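Local coordinates for Rab GDP-dissociation inhibitor (Saccharomyces cerevisiae, PDB 2BCG), which keeps Rab GTPases such as Sec4 in their GDP-bound state by blocking nucleotide release, and extracts GDP-bound Ypt7 from vacuolar membranes, at residues 53-56 and 57-61. Sequence-based numbering, arbitrary orientation.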
loop_
_atom_site.group_PDB
_atom_site.type_symbol
_atom_site.label_atom_id
_atom_site.label_comp_id
_atom_site.label_asym_id
_atom_site.label_seq_id
_atom_site.Cartn_x
_atom_site.Cartn_y
_atom_site.Cartn_z
ATOM N N VAL A 53 3.576 4.705 -9.528
ATOM C CA VAL A 53 4.258 5.895 -10.027
ATOM C C VAL A 53 3.354 6.739 -10.925
ATOM O O VAL A 53 2.293 6.286 -11.390
ATOM C CB VAL A 53 5.526 5.487 -10.801
ATOM C CG1 VAL A 53 6.485 4.676 -9.892
ATOM C CG2 VAL A 53 5.161 4.703 -12.058
ATOM N N THR A 54 3.770 7.986 -11.148
ATOM C CA THR A 54 3.036 8.857 -12.040
ATOM C C THR A 54 3.247 8.484 -13.510
ATOM O O THR A 54 4.110 7.680 -13.851
ATOM C CB THR A 54 3.480 10.333 -11.886
ATOM O OG1 THR A 54 4.870 10.452 -12.273
ATOM C CG2 THR A 54 3.238 10.824 -10.479
ATOM N N LEU A 55 2.439 9.090 -14.383
ATOM C CA LEU A 55 2.573 8.854 -15.797
ATOM C C LEU A 55 3.901 9.378 -16.334
ATOM O O LEU A 55 4.585 8.678 -17.070
ATOM C CB LEU A 55 1.347 9.381 -16.546
ATOM C CG LEU A 55 1.182 9.017 -18.011
ATOM C CD1 LEU A 55 1.305 7.495 -18.281
ATOM C CD2 LEU A 55 -0.191 9.471 -18.376
ATOM N N SER A 56 4.302 10.571 -15.906
ATOM C CA SER A 56 5.630 11.058 -16.338
ATOM C C SER A 56 6.749 10.089 -15.940
ATOM O O SER A 56 7.655 9.794 -16.755
ATOM C CB SER A 56 5.901 12.510 -15.909
ATOM O OG SER A 56 5.887 12.606 -14.501
ATOM N N GLN A 57 6.666 9.536 -14.717
ATOM C CA GLN A 57 7.632 8.518 -14.297
ATOM C C GLN A 57 7.595 7.230 -15.095
ATOM O O GLN A 57 8.609 6.567 -15.323
ATOM C CB GLN A 57 7.483 8.209 -12.804
ATOM C CG GLN A 57 8.417 9.007 -11.989
ATOM C CD GLN A 57 9.880 8.855 -12.474
ATOM O OE1 GLN A 57 10.404 7.729 -12.631
ATOM N NE2 GLN A 57 10.527 9.991 -12.749
ATOM N N LEU A 58 6.392 6.855 -15.526
ATOM C CA LEU A 58 6.270 5.718 -16.383
ATOM C C LEU A 58 7.043 5.931 -17.709
ATOM O O LEU A 58 7.678 5.000 -18.218
ATOM C CB LEU A 58 4.780 5.448 -16.619
ATOM C CG LEU A 58 4.256 4.042 -16.603
ATOM C CD1 LEU A 58 4.657 3.228 -15.376
ATOM C CD2 LEU A 58 2.762 4.103 -16.776
ATOM N N TYR A 59 6.939 7.135 -18.296
ATOM C CA TYR A 59 7.685 7.435 -19.529
ATOM C C TYR A 59 9.177 7.429 -19.283
ATOM O O TYR A 59 9.953 6.897 -20.073
ATOM C CB TYR A 59 7.241 8.783 -20.120
ATOM C CG TYR A 59 5.998 8.684 -20.984
ATOM C CD1 TYR A 59 6.100 8.404 -22.359
ATOM C CD2 TYR A 59 4.717 8.818 -20.430
ATOM C CE1 TYR A 59 4.946 8.283 -23.152
ATOM C CE2 TYR A 59 3.566 8.697 -21.211
ATOM C CZ TYR A 59 3.696 8.445 -22.580
ATOM O OH TYR A 59 2.559 8.315 -23.336
ATOM N N GLU A 60 9.579 8.017 -18.156
ATOM C CA GLU A 60 11.005 8.064 -17.814
ATOM C C GLU A 60 11.598 6.673 -17.672
ATOM O O GLU A 60 12.713 6.404 -18.122
ATOM C CB GLU A 60 11.231 8.857 -16.515
ATOM C CG GLU A 60 11.009 10.345 -16.664
ATOM C CD GLU A 60 11.926 11.019 -17.713
ATOM O OE1 GLU A 60 13.134 10.672 -17.805
ATOM O OE2 GLU A 60 11.410 11.905 -18.441
ATOM N N LYS A 61 10.824 5.768 -17.084
ATOM C CA LYS A 61 11.284 4.431 -16.809
ATOM C C LYS A 61 11.276 3.493 -18.021
ATOM O O LYS A 61 12.162 2.628 -18.144
ATOM C CB LYS A 61 10.395 3.847 -15.707
ATOM C CG LYS A 61 11.057 2.901 -14.785
ATOM C CD LYS A 61 10.189 2.730 -13.513
ATOM C CE LYS A 61 10.892 1.819 -12.516
ATOM N NZ LYS A 61 11.077 0.459 -13.128
HETATM O O HOH W 1 8.388 11.881 -18.605
HETATM O O HOH W 2 9.207 12.032 -13.824
#
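T54 turns its hydroxyl onto the backbone of Q57, the N-cap arrangement that starts helix 55-62 directly after the short strand 52-53. With chi1 at 63°, OG1 sits between T54's own backbone N and carbonyl carbon and accepts from Q57 N at 3.2 Å, with an angle of 162° at the hydrogen. A valine in place of T54 would probably leave the Q57 N-H without its capping acceptor and the first turn of the helix less firmly closed. T54 O accepts from L58 N at 2.9 Å and L55 O from Y59 N, the i to i+4 bonds of the helix.

L55 runs along the buried side of the helix. From CB, CG stands anti to the backbone N (chi1 -170°), which lays the side chain beside that of Y59, both pointing the same way. CG comes within 4.0 Å of Y59 CE2; beyond it, CD1 touches that same CE2 at 3.9 Å and also meets L58 CD2. F393 of strand 391-402 packs against L55 and L58 and meets the Y59 ring edge-to-face, joining the helix to the large mixed sheet. V53 crosses L58 at about a right angle, CG2 to CD1 at 3.7 Å.

S56 OG is hydrogen-bonded to D79 OD1, which also has a weak bond with T54 OG1. On the polar side, a water donates to both S56 O and E60 OE2, the latter at 3.0 Å.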